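PDB 2OP5: hypothetical protein from Uncultured marine organism, which is of unknown function but forms a dimer with a ferredoxin-like fold of the dimeric alpha-beta barrel class, and may be an oxidoreductase. Local coordinates for residues D6-L11 / G47-V52; L14-T19 / E25-S30; E33-D38 / H51-V56; Y40-A45 / Q80-K85. All coordinates share one frame; numbering follows the deposited sequence. Where two conformers were deposited one is given.

Interaction 1 of 4, residues D6-L11 / G47-V52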
loop_
_atom_site.group_PDB
_atom_site.type_symbol
_atom_site.label_atom_id
_atom_site.label_comp_id
_atom_site.label_asym_id
_atom_site.label_seq_id
_atom_site.Cartn_x
_atom_site.Cartn_y
_atom_site.Cartn_z
ATOM N N ASP A 6 6.241 15.929 -0.913
ATOM C CA ASP A 6 4.789 15.732 -1.067
ATOM C C ASP A 6 4.159 14.900 0.027
ATOM O O ASP A 6 4.438 13.705 0.128
ATOM C CB ASP A 6 4.486 14.990 -2.360
ATOM C CG ASP A 6 4.513 15.873 -3.567
ATOM O OD1 ASP A 6 3.903 16.955 -3.491
ATOM O OD2 ASP A 6 5.081 15.445 -4.608
ATOM N N GLU A 7 3.263 15.517 0.795
ATOM C CA GLU A 7 2.533 14.826 1.863
ATOM C C GLU A 7 1.288 14.101 1.275
ATOM O O GLU A 7 0.464 14.705 0.573
ATOM C CB GLU A 7 2.113 15.846 2.934
ATOM C CG GLU A 7 1.594 15.225 4.245
ATOM C CD GLU A 7 0.896 16.226 5.187
ATOM O OE1 GLU A 7 0.264 17.192 4.697
ATOM O OE2 GLU A 7 0.946 16.013 6.416
ATOM N N THR A 8 1.165 12.805 1.555
ATOM C CA THR A 8 0.019 12.034 1.101
ATOM C C THR A 8 -1.108 12.215 2.102
ATOM O O THR A 8 -0.922 12.009 3.286
ATOM C CB THR A 8 0.355 10.515 0.977
ATOM O OG1 THR A 8 1.393 10.325 0.020
ATOM C CG2 THR A 8 -0.850 9.713 0.518
ATOM N N ALA A 9 -2.271 12.613 1.611
ATOM C CA ALA A 9 -3.460 12.784 2.445
ATOM C C ALA A 9 -4.443 11.642 2.254
ATOM O O ALA A 9 -5.106 11.232 3.203
ATOM C CB ALA A 9 -4.143 14.080 2.112
ATOM N N PHE A 10 -4.552 11.163 1.019
ATOM C CA PHE A 10 -5.472 10.098 0.658
ATOM C C PHE A 10 -4.721 9.004 -0.076
ATOM O O PHE A 10 -3.815 9.295 -0.843
ATOM C CB PHE A 10 -6.557 10.661 -0.234
ATOM C CG PHE A 10 -7.760 9.783 -0.357
ATOM C CD1 PHE A 10 -8.681 9.715 0.678
ATOM C CD2 PHE A 10 -8.018 9.084 -1.529
ATOM C CE1 PHE A 10 -9.817 8.946 0.554
ATOM C CE2 PHE A 10 -9.175 8.299 -1.648
ATOM C CZ PHE A 10 -10.065 8.242 -0.612
ATOM N N LEU A 11 -5.149 7.760 0.129
ATOM C CA LEU A 11 -4.459 6.601 -0.406
ATOM C C LEU A 11 -5.378 5.409 -0.730
ATOM O O LEU A 11 -6.394 5.186 -0.066
ATOM C CB LEU A 11 -3.414 6.197 0.656
ATOM C CG LEU A 11 -2.443 5.018 0.660
ATOM C CD1 LEU A 11 -1.288 5.296 1.597
ATOM C CD2 LEU A 11 -3.109 3.716 1.045
ATOM N N GLY A 47 -2.995 15.526 -8.766
ATOM C CA GLY A 47 -2.918 15.103 -7.381
ATOM C C GLY A 47 -2.286 13.750 -7.115
ATOM O O GLY A 47 -2.115 13.385 -5.947
ATOM N N LEU A 48 -1.974 12.971 -8.157
ATOM C CA LEU A 48 -1.279 11.708 -7.911
ATOM C C LEU A 48 0.158 12.070 -7.523
ATOM O O LEU A 48 0.839 12.839 -8.228
ATOM C CB LEU A 48 -1.295 10.777 -9.127
ATOM C CG LEU A 48 -0.685 9.394 -8.906
ATOM C CD1 LEU A 48 -1.542 8.541 -7.988
ATOM C CD2 LEU A 48 -0.465 8.691 -10.222
ATOM N N ILE A 49 0.579 11.570 -6.365
ATOM C CA ILE A 49 1.935 11.750 -5.861
ATOM C C ILE A 49 2.795 10.546 -6.181
ATOM O O ILE A 49 3.923 10.685 -6.626
ATOM C CB ILE A 49 1.937 11.927 -4.325
ATOM C CG1 ILE A 49 1.150 13.193 -3.955
ATOM C CG2 ILE A 49 3.383 11.943 -3.771
ATOM C CD1 ILE A 49 0.925 13.395 -2.456
ATOM N N ARG A 50 2.241 9.358 -5.965
ATOM C CA ARG A 50 2.991 8.131 -6.115
ATOM C C ARG A 50 2.087 6.962 -6.514
ATOM O O ARG A 50 0.911 6.932 -6.164
ATOM C CB ARG A 50 3.701 7.844 -4.788
ATOM C CG ARG A 50 4.729 6.716 -4.812
ATOM C CD ARG A 50 5.244 6.452 -3.419
ATOM N NE ARG A 50 6.086 7.554 -2.938
ATOM C CZ ARG A 50 7.415 7.521 -2.831
ATOM N NH1 ARG A 50 8.123 6.427 -3.143
ATOM N NH2 ARG A 50 8.053 8.606 -2.378
ATOM N N HIS A 51 2.661 6.024 -7.262
ATOM C CA HIS A 51 1.969 4.816 -7.734
ATOM C C HIS A 51 2.997 3.714 -7.814
ATOM O O HIS A 51 3.938 3.807 -8.579
ATOM C CB HIS A 51 1.290 5.021 -9.081
ATOM C CG HIS A 51 0.566 3.808 -9.595
ATOM N ND1 HIS A 51 0.480 3.505 -10.936
ATOM C CD2 HIS A 51 -0.090 2.814 -8.945
ATOM C CE1 HIS A 51 -0.238 2.406 -11.094
ATOM N NE2 HIS A 51 -0.594 1.962 -9.901
ATOM N N VAL A 52 2.798 2.677 -7.014
ATOM C CA VAL A 52 3.721 1.560 -6.876
ATOM C C VAL A 52 2.999 0.266 -7.202
ATOM O O VAL A 52 1.901 -0.009 -6.683
ATOM C CB VAL A 52 4.239 1.442 -5.433
ATOM C CG1 VAL A 52 5.481 0.547 -5.392
ATOM C CG2 VAL A 52 4.563 2.810 -4.871
#

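Interaction 2 of 4, residues L14-T19 / E25-S30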
loop_
_atom_site.group_PDB
_atom_site.type_symbol
_atom_site.label_atom_id
_atom_site.label_comp_id
_atom_site.label_asym_id
_atom_site.label_seq_id
_atom_site.Cartn_x
_atom_site.Cartn_y
_atom_site.Cartn_z
ATOM N N LEU A 14 -4.719 -1.218 -3.105
ATOM C CA LEU A 14 -5.577 -2.202 -3.713
ATOM C C LEU A 14 -4.797 -3.447 -4.104
ATOM O O LEU A 14 -3.558 -3.405 -4.182
ATOM C CB LEU A 14 -6.298 -1.591 -4.906
ATOM C CG LEU A 14 -5.581 -1.357 -6.226
ATOM C CD1 LEU A 14 -5.355 -2.641 -7.015
ATOM C CD2 LEU A 14 -6.431 -0.416 -7.087
ATOM N N PHE A 15 -5.522 -4.555 -4.277
ATOM C CA PHE A 15 -4.885 -5.791 -4.730
ATOM C C PHE A 15 -5.803 -6.575 -5.670
ATOM O O PHE A 15 -7.030 -6.428 -5.621
ATOM C CB PHE A 15 -4.294 -6.649 -3.575
ATOM C CG PHE A 15 -5.312 -7.238 -2.600
ATOM C CD1 PHE A 15 -5.673 -6.554 -1.445
ATOM C CD2 PHE A 15 -5.846 -8.500 -2.813
ATOM C CE1 PHE A 15 -6.572 -7.102 -0.534
ATOM C CE2 PHE A 15 -6.764 -9.056 -1.909
ATOM C CZ PHE A 15 -7.126 -8.354 -0.768
HETATM N N MSE A 16 -5.162 -7.356 -6.557
HETATM C CA MSE A 16 -5.853 -8.192 -7.550
HETATM C C MSE A 16 -5.295 -9.603 -7.512
HETATM O O MSE A 16 -4.084 -9.791 -7.492
HETATM C CB MSE A 16 -5.654 -7.678 -8.963
HETATM C CG MSE A 16 -6.460 -6.462 -9.301
HETATM SE SE MSE A 16 -5.546 -5.441 -10.696
HETATM C CE MSE A 16 -4.082 -4.994 -9.634
ATOM N N ASP A 17 -6.192 -10.577 -7.548
ATOM C CA ASP A 17 -5.855 -11.990 -7.498
ATOM C C ASP A 17 -6.311 -12.648 -8.783
ATOM O O ASP A 17 -7.483 -12.529 -9.160
ATOM C CB ASP A 17 -6.562 -12.663 -6.332
ATOM C CG ASP A 17 -6.123 -12.120 -4.992
ATOM O OD1 ASP A 17 -5.021 -11.552 -4.939
ATOM O OD2 ASP A 17 -6.882 -12.244 -3.996
ATOM N N PHE A 18 -5.382 -13.355 -9.428
ATOM C CA PHE A 18 -5.635 -14.040 -10.694
ATOM C C PHE A 18 -5.795 -15.537 -10.486
ATOM O O PHE A 18 -5.345 -16.087 -9.469
ATOM C CB PHE A 18 -4.508 -13.719 -11.692
ATOM C CG PHE A 18 -4.417 -12.254 -12.028
ATOM C CD1 PHE A 18 -3.685 -11.388 -11.223
ATOM C CD2 PHE A 18 -5.115 -11.725 -13.105
ATOM C CE1 PHE A 18 -3.615 -10.028 -11.513
ATOM C CE2 PHE A 18 -5.055 -10.362 -13.389
ATOM C CZ PHE A 18 -4.296 -9.518 -12.591
ATOM N N THR A 19 -6.469 -16.183 -11.438
ATOM C CA THR A 19 -6.734 -17.617 -11.371
ATOM C C THR A 19 -5.534 -18.452 -11.859
ATOM O O THR A 19 -5.537 -19.682 -11.760
ATOM C CB THR A 19 -7.999 -18.019 -12.168
ATOM O OG1 THR A 19 -7.789 -17.796 -13.562
ATOM C CG2 THR A 19 -9.241 -17.241 -11.687
ATOM N N GLU A 25 1.179 -12.798 -15.042
ATOM C CA GLU A 25 2.345 -12.384 -15.833
ATOM C C GLU A 25 1.954 -11.589 -17.067
ATOM O O GLU A 25 2.657 -10.645 -17.462
ATOM C CB GLU A 25 3.159 -13.591 -16.281
ATOM C CG GLU A 25 3.806 -14.375 -15.158
ATOM C CD GLU A 25 4.599 -15.554 -15.666
ATOM O OE1 GLU A 25 5.476 -15.342 -16.536
ATOM O OE2 GLU A 25 4.348 -16.685 -15.194
ATOM N N LEU A 26 0.841 -11.980 -17.693
ATOM C CA LEU A 26 0.336 -11.294 -18.891
ATOM C C LEU A 26 -0.210 -9.912 -18.567
ATOM O O LEU A 26 -0.039 -8.978 -19.355
ATOM C CB LEU A 26 -0.765 -12.104 -19.577
ATOM C CG LEU A 26 -1.364 -11.419 -20.824
ATOM C CD1 LEU A 26 -0.313 -11.233 -21.908
ATOM C CD2 LEU A 26 -2.504 -12.220 -21.338
ATOM N N PHE A 27 -0.920 -9.813 -17.447
ATOM C CA PHE A 27 -1.465 -8.551 -16.939
ATOM C C PHE A 27 -0.331 -7.585 -16.622
ATOM O O PHE A 27 -0.402 -6.405 -16.971
ATOM C CB PHE A 27 -2.306 -8.786 -15.658
ATOM C CG PHE A 27 -3.012 -7.543 -15.169
ATOM C CD1 PHE A 27 -4.312 -7.274 -15.554
ATOM C CD2 PHE A 27 -2.369 -6.635 -14.363
ATOM C CE1 PHE A 27 -4.936 -6.147 -15.139
ATOM C CE2 PHE A 27 -2.996 -5.497 -13.967
ATOM C CZ PHE A 27 -4.290 -5.259 -14.341
ATOM N N LEU A 28 0.688 -8.077 -15.919
ATOM C CA LEU A 28 1.897 -7.293 -15.648
ATOM C C LEU A 28 2.543 -6.817 -16.933
ATOM O O LEU A 28 2.910 -5.648 -17.051
ATOM C CB LEU A 28 2.943 -8.109 -14.869
ATOM C CG LEU A 28 2.741 -8.323 -13.361
ATOM C CD1 LEU A 28 3.948 -9.021 -12.782
ATOM C CD2 LEU A 28 2.517 -6.999 -12.620
ATOM N N LYS A 29 2.685 -7.721 -17.905
ATOM C CA LYS A 29 3.278 -7.355 -19.193
ATOM C C LYS A 29 2.431 -6.403 -20.024
ATOM O O LYS A 29 2.916 -5.885 -21.020
ATOM C CB LYS A 29 3.696 -8.573 -20.010
ATOM C CG LYS A 29 5.058 -9.078 -19.597
ATOM C CD LYS A 29 5.531 -10.281 -20.385
ATOM C CE LYS A 29 6.979 -10.648 -20.011
ATOM N NZ LYS A 29 7.956 -9.545 -20.328
ATOM N N SER A 30 1.199 -6.131 -19.606
ATOM C CA SER A 30 0.345 -5.184 -20.318
ATOM C C SER A 30 0.156 -3.853 -19.584
ATOM O O SER A 30 -0.655 -3.029 -20.033
ATOM C CB SER A 30 -1.030 -5.812 -20.507
ATOM O OG SER A 30 -0.886 -7.135 -20.966
#

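Interaction 3 of 4, residues E33-D38 / H51-V56. With EDO (1,2-ethanediol), chain G.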
loop_
_atom_site.group_PDB
_atom_site.type_symbol
_atom_site.label_atom_id
_atom_site.label_comp_id
_atom_site.label_asym_id
_atom_site.label_seq_id
_atom_site.Cartn_x
_atom_site.Cartn_y
_atom_site.Cartn_z
ATOM N N GLU A 33 1.038 -0.413 -21.308
ATOM C CA GLU A 33 -0.006 0.051 -22.229
ATOM C C GLU A 33 -0.957 1.000 -21.472
ATOM O O GLU A 33 -1.529 1.912 -22.056
ATOM C CB GLU A 33 -0.821 -1.139 -22.780
ATOM C CG GLU A 33 -0.026 -2.118 -23.651
ATOM C CD GLU A 33 -0.734 -3.466 -23.887
ATOM O OE1 GLU A 33 -1.980 -3.550 -23.779
ATOM O OE2 GLU A 33 -0.021 -4.452 -24.174
ATOM N N VAL A 34 -1.121 0.767 -20.170
ATOM C CA VAL A 34 -2.025 1.551 -19.325
ATOM C C VAL A 34 -1.348 2.742 -18.666
ATOM O O VAL A 34 -1.727 3.887 -18.887
ATOM C CB VAL A 34 -2.627 0.665 -18.200
ATOM C CG1 VAL A 34 -3.594 1.461 -17.301
ATOM C CG2 VAL A 34 -3.323 -0.549 -18.793
ATOM N N TRP A 35 -0.347 2.454 -17.849
ATOM C CA TRP A 35 0.335 3.450 -17.068
ATOM C C TRP A 35 1.499 4.037 -17.843
ATOM O O TRP A 35 2.668 3.727 -17.590
ATOM C CB TRP A 35 0.755 2.823 -15.734
ATOM C CG TRP A 35 -0.449 2.178 -15.025
ATOM C CD1 TRP A 35 -0.695 0.837 -14.878
ATOM C CD2 TRP A 35 -1.586 2.850 -14.461
ATOM N NE1 TRP A 35 -1.877 0.635 -14.233
ATOM C CE2 TRP A 35 -2.456 1.847 -13.961
ATOM C CE3 TRP A 35 -1.946 4.196 -14.299
ATOM C CZ2 TRP A 35 -3.655 2.150 -13.316
ATOM C CZ3 TRP A 35 -3.154 4.481 -13.655
ATOM C CH2 TRP A 35 -3.983 3.463 -13.178
ATOM N N SER A 36 1.159 4.869 -18.828
ATOM C CA SER A 36 2.148 5.583 -19.625
ATOM C C SER A 36 2.616 6.793 -18.822
ATOM O O SER A 36 1.933 7.251 -17.912
ATOM C CB SER A 36 1.527 6.052 -20.933
ATOM O OG SER A 36 0.468 6.956 -20.689
ATOM N N GLU A 37 3.783 7.316 -19.176
ATOM C CA GLU A 37 4.335 8.488 -18.502
ATOM C C GLU A 37 3.454 9.678 -18.877
ATOM O O GLU A 37 3.354 10.653 -18.134
ATOM C CB GLU A 37 5.797 8.773 -18.905
ATOM C CG GLU A 37 6.753 7.564 -18.956
ATOM C CD GLU A 37 6.954 6.836 -17.630
ATOM O OE1 GLU A 37 6.646 7.386 -16.556
ATOM O OE2 GLU A 37 7.454 5.690 -17.675
ATOM N N ASP A 38 2.823 9.593 -20.044
ATOM C CA ASP A 38 1.918 10.632 -20.483
ATOM C C ASP A 38 0.749 10.750 -19.499
ATOM O O ASP A 38 0.457 11.836 -18.997
ATOM C CB ASP A 38 1.426 10.307 -21.890
ATOM C CG ASP A 38 0.508 11.368 -22.447
ATOM O OD1 ASP A 38 0.624 12.548 -22.070
ATOM O OD2 ASP A 38 -0.345 11.010 -23.277
ATOM N N HIS A 51 2.661 6.024 -7.262
ATOM C CA HIS A 51 1.969 4.816 -7.734
ATOM C C HIS A 51 2.997 3.714 -7.814
ATOM O O HIS A 51 3.938 3.807 -8.579
ATOM C CB HIS A 51 1.290 5.021 -9.081
ATOM C CG HIS A 51 0.566 3.808 -9.595
ATOM N ND1 HIS A 51 0.480 3.505 -10.936
ATOM C CD2 HIS A 51 -0.090 2.814 -8.945
ATOM C CE1 HIS A 51 -0.238 2.406 -11.094
ATOM N NE2 HIS A 51 -0.594 1.962 -9.901
ATOM N N VAL A 52 2.798 2.677 -7.014
ATOM C CA VAL A 52 3.721 1.560 -6.876
ATOM C C VAL A 52 2.999 0.266 -7.202
ATOM O O VAL A 52 1.901 -0.009 -6.683
ATOM C CB VAL A 52 4.239 1.442 -5.433
ATOM C CG1 VAL A 52 5.481 0.547 -5.392
ATOM C CG2 VAL A 52 4.563 2.810 -4.871
ATOM N N ILE A 53 3.609 -0.518 -8.078
ATOM C CA ILE A 53 3.056 -1.784 -8.495
ATOM C C ILE A 53 4.036 -2.830 -8.011
ATOM O O ILE A 53 5.247 -2.719 -8.233
ATOM C CB ILE A 53 2.889 -1.887 -10.032
ATOM C CG1 ILE A 53 2.054 -0.704 -10.540
ATOM C CG2 ILE A 53 2.248 -3.241 -10.394
ATOM C CD1 ILE A 53 1.936 -0.598 -12.054
ATOM N N SER A 54 3.481 -3.862 -7.402
ATOM C CA SER A 54 4.250 -4.901 -6.778
ATOM C C SER A 54 3.689 -6.312 -7.064
ATOM O O SER A 54 2.502 -6.497 -7.267
ATOM C CB SER A 54 4.288 -4.602 -5.265
ATOM O OG SER A 54 4.537 -5.774 -4.505
ATOM N N LYS A 55 4.584 -7.285 -7.108
ATOM C CA LYS A 55 4.225 -8.674 -7.313
ATOM C C LYS A 55 4.305 -9.280 -5.922
ATOM O O LYS A 55 5.360 -9.303 -5.322
ATOM C CB LYS A 55 5.221 -9.334 -8.272
ATOM C CG LYS A 55 4.838 -10.726 -8.745
ATOM C CD LYS A 55 5.875 -11.285 -9.732
ATOM C CE LYS A 55 5.650 -12.778 -10.035
ATOM N N VAL A 56 3.177 -9.731 -5.396
ATOM C CA VAL A 56 3.117 -10.261 -4.036
ATOM C C VAL A 56 3.642 -11.692 -3.973
ATOM O O VAL A 56 3.281 -12.521 -4.798
ATOM C CB VAL A 56 1.675 -10.154 -3.467
ATOM C CG1 VAL A 56 1.558 -10.771 -2.063
ATOM C CG2 VAL A 56 1.243 -8.701 -3.441
HETATM C C1 EDO G . 6.629 9.933 -15.194
HETATM O O1 EDO G . 7.573 10.612 -14.341
HETATM C C2 EDO G . 5.490 10.811 -15.720
HETATM O O2 EDO G . 5.860 11.810 -16.681
#

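Interaction 4 of 4, residues Y40-A45 / Q80-K85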
loop_
_atom_site.group_PDB
_atom_site.type_symbol
_atom_site.label_atom_id
_atom_site.label_comp_id
_atom_site.label_asym_id
_atom_site.label_seq_id
_atom_site.Cartn_x
_atom_site.Cartn_y
_atom_site.Cartn_z
ATOM N N TYR A 40 0.582 9.448 -16.423
ATOM C CA TYR A 40 1.156 9.843 -15.129
ATOM C C TYR A 40 1.427 11.331 -15.022
ATOM O O TYR A 40 1.230 11.915 -13.975
ATOM C CB TYR A 40 2.480 9.122 -14.859
ATOM C CG TYR A 40 2.380 7.715 -14.339
ATOM C CD1 TYR A 40 1.511 7.394 -13.286
ATOM C CD2 TYR A 40 3.237 6.731 -14.809
ATOM C CE1 TYR A 40 1.433 6.130 -12.797
ATOM C CE2 TYR A 40 3.188 5.463 -14.297
ATOM C CZ TYR A 40 2.284 5.163 -13.290
ATOM O OH TYR A 40 2.222 3.874 -12.796
ATOM N N SER A 41 1.892 11.944 -16.102
ATOM C CA SER A 41 2.153 13.387 -16.078
ATOM C C SER A 41 0.887 14.156 -15.742
ATOM O O SER A 41 0.916 15.032 -14.905
ATOM C CB SER A 41 2.706 13.866 -17.418
ATOM O OG SER A 41 3.174 15.194 -17.315
ATOM N N ARG A 42 -0.224 13.783 -16.382
ATOM C CA ARG A 42 -1.504 14.453 -16.164
ATOM C C ARG A 42 -2.155 14.109 -14.828
ATOM O O ARG A 42 -2.800 14.969 -14.228
ATOM C CB ARG A 42 -2.453 14.199 -17.342
ATOM C CG ARG A 42 -1.980 14.979 -18.560
ATOM C CD ARG A 42 -2.775 14.750 -19.847
ATOM N NE ARG A 42 -2.450 13.461 -20.454
ATOM C CZ ARG A 42 -3.201 12.372 -20.418
ATOM N NH1 ARG A 42 -4.384 12.362 -19.830
ATOM N NH2 ARG A 42 -2.759 11.280 -21.012
ATOM N N LEU A 43 -2.003 12.868 -14.378
ATOM C CA LEU A 43 -2.526 12.456 -13.095
ATOM C C LEU A 43 -1.698 13.118 -11.988
ATOM O O LEU A 43 -2.234 13.559 -10.979
ATOM C CB LEU A 43 -2.492 10.930 -12.947
ATOM C CG LEU A 43 -3.368 10.016 -13.822
ATOM C CD1 LEU A 43 -3.027 8.572 -13.553
ATOM C CD2 LEU A 43 -4.872 10.213 -13.602
ATOM N N SER A 44 -0.391 13.229 -12.186
ATOM C CA SER A 44 0.457 13.861 -11.156
ATOM C C SER A 44 0.092 15.337 -10.982
ATOM O O SER A 44 0.062 15.828 -9.857
ATOM C CB SER A 44 1.958 13.693 -11.426
ATOM O OG SER A 44 2.493 14.692 -12.276
ATOM N N ALA A 45 -0.240 16.018 -12.078
ATOM C CA ALA A 45 -0.685 17.410 -11.996
ATOM C C ALA A 45 -2.045 17.484 -11.297
ATOM O O ALA A 45 -2.362 18.491 -10.665
ATOM C CB ALA A 45 -0.771 18.012 -13.371
ATOM N N GLN A 80 -9.606 9.924 -11.180
ATOM C CA GLN A 80 -10.580 8.929 -11.642
ATOM C C GLN A 80 -11.270 9.421 -12.898
ATOM O O GLN A 80 -11.631 8.650 -13.765
ATOM C CB GLN A 80 -11.653 8.631 -10.566
ATOM C CG GLN A 80 -11.195 7.724 -9.431
ATOM C CD GLN A 80 -10.787 6.345 -9.913
ATOM O OE1 GLN A 80 -9.595 6.008 -9.971
ATOM N NE2 GLN A 80 -11.761 5.552 -10.284
ATOM N N GLU A 81 -11.439 10.727 -12.987
ATOM C CA GLU A 81 -12.073 11.335 -14.134
ATOM C C GLU A 81 -11.128 11.239 -15.351
ATOM O O GLU A 81 -11.550 10.930 -16.473
ATOM C CB GLU A 81 -12.372 12.796 -13.805
ATOM C CG GLU A 81 -13.461 13.433 -14.652
ATOM C CD GLU A 81 -14.826 12.855 -14.329
ATOM O OE1 GLU A 81 -15.161 11.768 -14.862
ATOM O OE2 GLU A 81 -15.556 13.511 -13.543
ATOM N N ILE A 82 -9.853 11.536 -15.106
ATOM C CA ILE A 82 -8.804 11.466 -16.142
ATOM C C ILE A 82 -8.669 10.042 -16.705
ATOM O O ILE A 82 -8.637 9.854 -17.921
ATOM C CB ILE A 82 -7.463 12.017 -15.595
ATOM C CG1 ILE A 82 -7.605 13.544 -15.436
ATOM C CG2 ILE A 82 -6.305 11.661 -16.520
ATOM C CD1 ILE A 82 -6.406 14.243 -14.794
ATOM N N ILE A 83 -8.600 9.056 -15.812
ATOM C CA ILE A 83 -8.551 7.631 -16.196
ATOM C C ILE A 83 -9.765 7.199 -17.063
ATOM O O ILE A 83 -9.614 6.411 -18.005
ATOM C CB ILE A 83 -8.421 6.767 -14.932
ATOM C CG1 ILE A 83 -7.003 6.930 -14.366
ATOM C CG2 ILE A 83 -8.700 5.281 -15.213
ATOM C CD1 ILE A 83 -6.875 6.616 -12.947
ATOM N N ASP A 84 -10.944 7.741 -16.756
ATOM C CA ASP A 84 -12.191 7.437 -17.475
ATOM C C ASP A 84 -12.133 7.948 -18.903
ATOM O O ASP A 84 -12.601 7.293 -19.835
ATOM C CB ASP A 84 -13.389 8.089 -16.763
ATOM C CG ASP A 84 -14.729 7.632 -17.323
ATOM O OD1 ASP A 84 -14.993 6.414 -17.267
ATOM O OD2 ASP A 84 -15.529 8.484 -17.799
ATOM N N LYS A 85 -11.576 9.143 -19.059
ATOM C CA LYS A 85 -11.413 9.760 -20.355
ATOM C C LYS A 85 -10.197 9.198 -21.148
ATOM O O LYS A 85 -10.073 9.429 -22.360
ATOM C CB LYS A 85 -11.238 11.267 -20.154
ATOM C CG LYS A 85 -12.441 12.005 -19.565
HETATM O O HOH W 1 -7.219 11.017 -20.248
#

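Interaction 1 of 4, residues D6-L11 / G47-V52
Ile49 packs against the chain that leads into strand 10-17, its two branches dividing the work. On the close-packed side CD1 reaches the backbone of Glu7, 3.3 Å from Glu7 O, and lies 4.0 Å from the hydroxyl, Thr8 OG1. CG2 takes the other partner, resting 3.5 Å from Asp6 CB. The extended end of the isoleucine (chi2 173°) carries CD1 out to the peptide, while Asp6 and Ile49 run past each other in opposite directions. No hydrogen bond joins 6-11 to 47-52, in keeping with a four-stranded antiparallel sheet of ferredoxin-like order in which strand 63-70 lies between their strands. Strand 63-70 faces a classic beta bulge on each neighbour, Ala9 and Phe10 facing Tyr70, and Ile49 and Arg50 facing Glu69. With only an alanine at Ile49, the Glu7 peptide and Asp6 CB would probably lose their apolar cover and a gap open beside Thr8. On the solvent side, Glu7, whose CB points away from 47-52, is exposed and contributes only its backbone, and the carboxylate end of Asp6 has its polar partner in Arg115 of the second subunit, a salt bridge, whereas buried Thr8 OG1 is hydrogen-bonded to Glu69.

Interaction 2 of 4, residues L14-T19 / E25-S30
Phe27 meets two side chains of 14-19, Met16 and Phe18, and all the contacts across are apolar or aromatic. In the aromatic pair, Phe18 brings its CZ over one face of the Phe27 ring, displaced toward the rim and 3.5 Å from Phe27 CG. The planes are inclined at 48°, so the pair is neither a stack nor a T. The Met-aromatic contact involves selenomethionine: SE of Met16 lies 3.9 Å from Phe27 CZ, in an oblique position 41° off the ring normal; CG lies beside the backbone N, and the near-extended chi2 of 153° carries SE out to the ring. Phe27 is one of the side chains by which helix 21-28, the first after strand 10-17 in this ferredoxin-like chain, packs on the sheet; it also meets Phe98 edge-to-face, and Leu28 touches Ile64 of strand 63-70. A serine here would probably leave the Phe18 ring and the selenium without their shared partner and open a gap between helix and strand. Within 25-30, Ser30 OG donates to Leu26 O over 2.6 Å.

Interaction 3 of 4, residues E33-D38 / H51-V56
Trp35 and His51 bury the most surface here, and they meet as a T-shaped (edge-to-face) pair. The imidazole presents its edge to the indole, with CE1 poised over the centre of the ring system at 3.7 Å from Trp35 CD2. The six-membered ring of the indole and the imidazole have their centroids 4.7 Å apart and planes at 64°. A chi1 of -180°, CG anti to the backbone N, carries the His51 ring out from strand 48-56 to the indole. Val34 CG1 lies over the opposite indole face, near its rim, so the tryptophan is held between a ring edge and a methyl group. The third participant, Ile53, two residues along the strand, brings CD1 obliquely to 4.1 Å from Trp35 CD1. Trp35 centres an inverse gamma turn between helices 31-34 and 37-46, which projects the indole onto the sheet of the ferredoxin-like fold. Phe68 stacks on His51 and also meets Trp35, extending the aromatic cluster. The hydrogen bond between His51 ND1 and Tyr40 OH helps to set the imidazole's rotation, and the C-H at CE1, probably polarised by the two flanking nitrogens, is directed at the electron-rich indole face, a CH-pi arrangement.

Interaction 4 of 4, residues Y40-A45 / Q80-K85
Leu43 and Ile82 pass alongside each other in opposite directions, with Leu43 CD2 3.6 Å from Ile82 CG2. The same leucine methyl also lies 4.0 Å from Ile83 CG1, so one branch serves both isoleucines. Leu43 leaves its helix to one side, but with CG anti to the carbonyl carbon (chi1 -66°) its branch end swings across to them. The other branch of Ile82 turns to the backbone, where CD1 comes 3.7 Å from Arg42 O. Arg42 crosses Ile82 obliquely, its NH1 3.9 Å from Ile82 CG2. A water links the two helices, donating to Ile82 O at 3.0 Å and accepting a weak bond from Arg42 NH1, while Arg42 NH2 forms a salt bridge with Glu86. The short helical segments run nearly antiparallel, at 155° with axes 10.1 Å apart. Helix 73-86 thus lies beside helix 37-46, Ile82 also touching Leu39 and Ala46, while Leu43 reaches on to Leu48 of strand 48-56 and to Trp35 in the preceding loop.

How the interactions relate
Tyr40 ties three of the contacts together: its OH is 2.6 Å from His51 ND1, a probable hydrogen bond between the helix of interaction 4 and the strand used by interactions 1 and 3. Leu43 O and Leu48 N, 2.9 Å apart, join interactions 4 and 1 where helix 37-46 passes into strand 48-56. Trp35 CZ3 also packs on Leu43 CD1 at 4.1 Å, linking interactions 3 and 4. Interaction 2 stands at the far end of strand 10-17, its centre about 22 Å from that of interaction 1, and it touches interaction 3 through Leu28 and Lys55. All four have residues reaching the second subunit, and strand 48-56 continues the sheet into it.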